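Local coordinates for restriction endonuclease AspBHI (Azoarcus sp., PDB 4OC8), which is a DNA modification-dependent restriction endonuclease that probably binds modified DNA through its N-terminal domain and cuts it with a nuclease domain of the PD-(D/E)XK type, at residues R222-A230 / L356-G364. Residues are numbered along the deposited sequence; the frame is centred on the assembly and turned at random.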
ATOM      1  N   ARG A 222      17.192   9.205  10.769  1.00 56.44           N
ATOM      2  CA  ARG A 222      18.313   9.322   9.846  1.00 55.21           C
ATOM      3  C   ARG A 222      19.142  10.570  10.118  1.00 53.45           C
ATOM      4  O   ARG A 222      18.650  11.552  10.674  1.00 50.03           O
ATOM      5  CB  ARG A 222      17.826   9.320   8.394  1.00 52.58           C
ATOM      6  CG  ARG A 222      17.559   7.941   7.815  1.00 44.53           C
ATOM      7  CD  ARG A 222      17.169   8.035   6.351  1.00 49.97           C
ATOM      8  NE  ARG A 222      15.823   8.575   6.177  1.00 52.90           N
ATOM      9  CZ  ARG A 222      15.295   8.902   5.001  1.00 50.28           C
ATOM     10  NH1 ARG A 222      16.006   8.752   3.892  1.00 51.09           N
ATOM     11  NH2 ARG A 222      14.061   9.382   4.933  1.00 42.38           N
ATOM     12  N   SER A 223      20.409  10.520   9.724  1.00 57.93           N
ATOM     13  CA  SER A 223      21.292  11.670   9.847  1.00 60.29           C
ATOM     14  C   SER A 223      21.224  12.512   8.579  1.00 62.49           C
ATOM     15  O   SER A 223      20.499  12.185   7.641  1.00 64.50           O
ATOM     16  CB  SER A 223      22.730  11.215  10.087  1.00 61.46           C
ATOM     17  OG  SER A 223      23.233  10.513   8.963  1.00 52.13           O
ATOM     18  N   LYS A 224      21.989  13.596   8.557  1.00 60.74           N
ATOM     19  CA  LYS A 224      22.040  14.468   7.397  1.00 56.58           C
ATOM     20  C   LYS A 224      22.663  13.729   6.215  1.00 55.32           C
ATOM     21  O   LYS A 224      22.152  13.776   5.094  1.00 55.07           O
ATOM     22  CB  LYS A 224      22.839  15.729   7.735  1.00 58.47           C
ATOM     23  CG  LYS A 224      22.888  16.789   6.646  1.00 58.34           C
ATOM     24  CD  LYS A 224      23.752  17.959   7.096  1.00 62.03           C
ATOM     25  CE  LYS A 224      24.193  18.833   5.934  1.00 60.36           C
ATOM     26  NZ  LYS A 224      25.310  19.737   6.340  1.00 48.77           N
ATOM     27  N   ALA A 225      23.759  13.028   6.479  1.00 45.88           N
ATOM     28  CA  ALA A 225      24.508  12.352   5.426  1.00 50.06           C
ATOM     29  C   ALA A 225      23.682  11.272   4.744  1.00 58.72           C
ATOM     30  O   ALA A 225      23.803  11.050   3.538  1.00 63.97           O
ATOM     31  CB  ALA A 225      25.784  11.761   5.988  1.00 53.78           C
ATOM     32  N   GLU A 226      22.844  10.602   5.526  1.00 56.20           N
ATOM     33  CA  GLU A 226      22.038   9.501   5.018  1.00 57.12           C
ATOM     34  C   GLU A 226      20.918   9.986   4.100  1.00 56.06           C
ATOM     35  O   GLU A 226      20.546   9.299   3.146  1.00 54.67           O
ATOM     36  CB  GLU A 226      21.465   8.683   6.179  1.00 59.80           C
ATOM     37  CG  GLU A 226      22.518   7.910   6.964  1.00 65.61           C
ATOM     38  CD  GLU A 226      21.967   7.282   8.234  1.00 76.74           C
ATOM     39  OE1 GLU A 226      20.925   7.755   8.735  1.00 72.30           O
ATOM     40  OE2 GLU A 226      22.579   6.315   8.733  1.00 85.35           O
ATOM     41  N   GLN A 227      20.392  11.173   4.388  1.00 54.43           N
ATOM     42  CA  GLN A 227      19.272  11.720   3.627  1.00 51.54           C
ATOM     43  C   GLN A 227      19.726  12.405   2.341  1.00 53.60           C
ATOM     44  O   GLN A 227      18.969  12.489   1.374  1.00 54.56           O
ATOM     45  CB  GLN A 227      18.463  12.692   4.487  1.00 43.22           C
ATOM     46  CG  GLN A 227      17.843  12.053   5.718  1.00 43.15           C
ATOM     47  CD  GLN A 227      17.263  13.073   6.681  1.00 44.93           C
ATOM     48  OE1 GLN A 227      16.445  13.907   6.300  1.00 50.76           O
ATOM     49  NE2 GLN A 227      17.694  13.015   7.933  1.00 46.00           N
ATOM     50  N   LEU A 228      20.963  12.895   2.336  1.00 47.77           N
ATOM     51  CA  LEU A 228      21.517  13.553   1.160  1.00 46.42           C
ATOM     52  C   LEU A 228      22.340  12.565   0.337  1.00 55.43           C
ATOM     53  O   LEU A 228      22.873  11.591   0.879  1.00 55.59           O
ATOM     54  CB  LEU A 228      22.384  14.747   1.570  1.00 54.05           C
ATOM     55  CG  LEU A 228      21.730  15.812   2.452  1.00 57.50           C
ATOM     56  CD1 LEU A 228      22.735  16.894   2.807  1.00 49.61           C
ATOM     57  CD2 LEU A 228      20.504  16.411   1.774  1.00 51.16           C
ATOM     58  N   PRO A 229      22.437  12.803  -0.979  1.00 54.15           N
ATOM     59  CA  PRO A 229      23.224  11.939  -1.865  1.00 58.08           C
ATOM     60  C   PRO A 229      24.694  11.907  -1.465  1.00 62.84           C
ATOM     61  O   PRO A 229      25.203  12.889  -0.925  1.00 63.72           O
ATOM     62  CB  PRO A 229      23.068  12.611  -3.231  1.00 57.97           C
ATOM     63  CG  PRO A 229      21.794  13.361  -3.138  1.00 55.91           C
ATOM     64  CD  PRO A 229      21.724  13.851  -1.728  1.00 51.92           C
ATOM     65  N   ALA A 230      25.363  10.789  -1.728  1.00 69.87           N
ATOM     66  CA  ALA A 230      26.776  10.645  -1.393  1.00 73.08           C
ATOM     67  C   ALA A 230      27.667  11.142  -2.527  1.00 76.75           C
ATOM     68  O   ALA A 230      28.435  12.090  -2.358  1.00 87.20           O
ATOM     69  CB  ALA A 230      27.097   9.194  -1.056  1.00 62.80           C
ATOM     70  N   LEU A 356       8.834  10.560   5.035  1.00 41.10           N
ATOM     71  CA  LEU A 356       9.845  11.574   4.769  1.00 38.17           C
ATOM     72  C   LEU A 356      10.722  11.179   3.587  1.00 42.04           C
ATOM     73  O   LEU A 356      11.671  10.407   3.734  1.00 41.77           O
ATOM     74  CB  LEU A 356      10.710  11.823   6.010  1.00 36.85           C
ATOM     75  CG  LEU A 356      10.004  12.335   7.270  1.00 33.80           C
ATOM     76  CD1 LEU A 356      10.951  12.312   8.449  1.00 30.37           C
ATOM     77  CD2 LEU A 356       9.456  13.737   7.047  1.00 43.26           C
ATOM     78  N   THR A 357      10.402  11.723   2.418  1.00 43.00           N
ATOM     79  CA  THR A 357      11.168  11.468   1.209  1.00 37.56           C
ATOM     80  C   THR A 357      12.224  12.548   1.030  1.00 39.73           C
ATOM     81  O   THR A 357      11.913  13.666   0.629  1.00 47.15           O
ATOM     82  CB  THR A 357      10.258  11.468  -0.025  1.00 40.44           C
ATOM     83  OG1 THR A 357       9.072  10.720   0.259  1.00 44.89           O
ATOM     84  CG2 THR A 357      10.965  10.853  -1.214  1.00 41.77           C
ATOM     85  N   THR A 358      13.473  12.210   1.331  1.00 38.67           N
ATOM     86  CA  THR A 358      14.570  13.161   1.232  1.00 38.88           C
ATOM     87  C   THR A 358      15.309  13.026  -0.094  1.00 41.33           C
ATOM     88  O   THR A 358      14.886  12.275  -0.972  1.00 46.56           O
ATOM     89  CB  THR A 358      15.556  12.988   2.394  1.00 43.77           C
ATOM     90  OG1 THR A 358      16.225  11.725   2.281  1.00 43.32           O
ATOM     91  CG2 THR A 358      14.812  13.048   3.712  1.00 33.66           C
ATOM     92  N   ALA A 359      16.413  13.753  -0.231  1.00 35.23           N
ATOM     93  CA  ALA A 359      17.144  13.821  -1.492  1.00 43.73           C
ATOM     94  C   ALA A 359      17.636  12.455  -1.978  1.00 48.39           C
ATOM     95  O   ALA A 359      17.501  12.122  -3.159  1.00 48.73           O
ATOM     96  CB  ALA A 359      18.302  14.798  -1.380  1.00 48.61           C
ATOM     97  N   GLN A 360      18.208  11.672  -1.066  1.00 46.57           N
ATOM     98  CA  GLN A 360      18.677  10.334  -1.400  1.00 47.68           C
ATOM     99  C   GLN A 360      17.516   9.491  -1.929  1.00 46.72           C
ATOM    100  O   GLN A 360      17.657   8.745  -2.903  1.00 46.35           O
ATOM    101  CB  GLN A 360      19.314   9.670  -0.177  1.00 42.78           C
ATOM    102  CG  GLN A 360      19.852   8.275  -0.437  1.00 46.29           C
ATOM    103  CD  GLN A 360      20.764   8.218  -1.649  1.00 55.47           C
ATOM    104  OE1 GLN A 360      21.663   9.043  -1.804  1.00 60.35           O
ATOM    105  NE2 GLN A 360      20.529   7.243  -2.520  1.00 61.35           N
ATOM    106  N   ASP A 361      16.361   9.639  -1.291  1.00 40.61           N
ATOM    107  CA  ASP A 361      15.170   8.911  -1.695  1.00 38.22           C
ATOM    108  C   ASP A 361      14.731   9.309  -3.100  1.00 43.97           C
ATOM    109  O   ASP A 361      14.348   8.457  -3.907  1.00 50.31           O
ATOM    110  CB  ASP A 361      14.049   9.124  -0.679  1.00 38.08           C
ATOM    111  CG  ASP A 361      14.383   8.542   0.684  1.00 49.98           C
ATOM    112  OD1 ASP A 361      15.086   7.509   0.726  1.00 64.26           O
ATOM    113  OD2 ASP A 361      13.954   9.111   1.710  1.00 41.21           O
ATOM    114  N   ILE A 362      14.806  10.602  -3.400  1.00 39.73           N
ATOM    115  CA  ILE A 362      14.504  11.077  -4.744  1.00 37.11           C
ATOM    116  C   ILE A 362      15.478  10.465  -5.750  1.00 41.49           C
ATOM    117  O   ILE A 362      15.085  10.065  -6.848  1.00 44.00           O
ATOM    118  CB  ILE A 362      14.539  12.616  -4.831  1.00 36.83           C
ATOM    119  CG1 ILE A 362      13.459  13.219  -3.932  1.00 39.33           C
ATOM    120  CG2 ILE A 362      14.339  13.081  -6.266  1.00 37.56           C
ATOM    121  CD1 ILE A 362      13.393  14.726  -3.989  1.00 42.69           C
ATOM    122  N   VAL A 363      16.744  10.373  -5.361  1.00 39.03           N
ATOM    123  CA  VAL A 363      17.749   9.757  -6.215  1.00 40.12           C
ATOM    124  C   VAL A 363      17.408   8.299  -6.522  1.00 51.16           C
ATOM    125  O   VAL A 363      17.489   7.861  -7.677  1.00 50.17           O
ATOM    126  CB  VAL A 363      19.142   9.841  -5.583  1.00 44.11           C
ATOM    127  CG1 VAL A 363      20.146   9.058  -6.407  1.00 51.80           C
ATOM    128  CG2 VAL A 363      19.567  11.289  -5.457  1.00 52.07           C
ATOM    129  N   GLY A 364      17.014   7.555  -5.490  1.00 45.83           N
ATOM    130  CA  GLY A 364      16.636   6.160  -5.661  1.00 46.73           C
ATOM    131  C   GLY A 364      15.422   5.984  -6.556  1.00 45.62           C
ATOM    132  O   GLY A 364      15.428   5.166  -7.489  1.00 52.24           O
TER
HETATM  133  O   HOH W   1      23.587   8.567  -3.565  1.00 59.73           O
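Arg222 reaches Asp361 end-on, NH1 and NH2 both meeting the single oxygen OD2, with NH1 at 3.0 Å, in a salt bridge; OD2 lies near the guanidinium plane, while the carboxylate plane is turned 35° from it. NH2 also makes a weak hydrogen bond to Leu356 O (2.9 Å). Asp361 OD2 takes a third donor, Thr358 N, on its anti side. An alanine in place of Asp361 would probably leave the buried Arg222 charge without its mate and Thr358 N without this acceptor. Gln227 O accepts from Gln360 N (2.7 Å) and, on an in-plane lone pair, from Thr358 OG1 (3.0 Å). Pro229 sets CD on Ala359 CB (3.6 Å) and CG on Val363 CG2. A water donates to Gln360 OE1 and weakly accepts from Ala230 N. Behind this shell, Gln227 CG lies above one guanidinium face, offset toward its rim; the chain, extended beyond CG, runs past Thr358 CG2 and carries OE1 to Val339 N. Tyr344 OH bonds Arg222 NE. Pro293 of the second subunit packs on Arg222 and Asp361. The short helix 224-227, opened by the Ser223-Glu226 capping box, thus docks on the turn after strand 354-357, outermost in this chain's sheet of a PD-(D/E)XK nuclease fold.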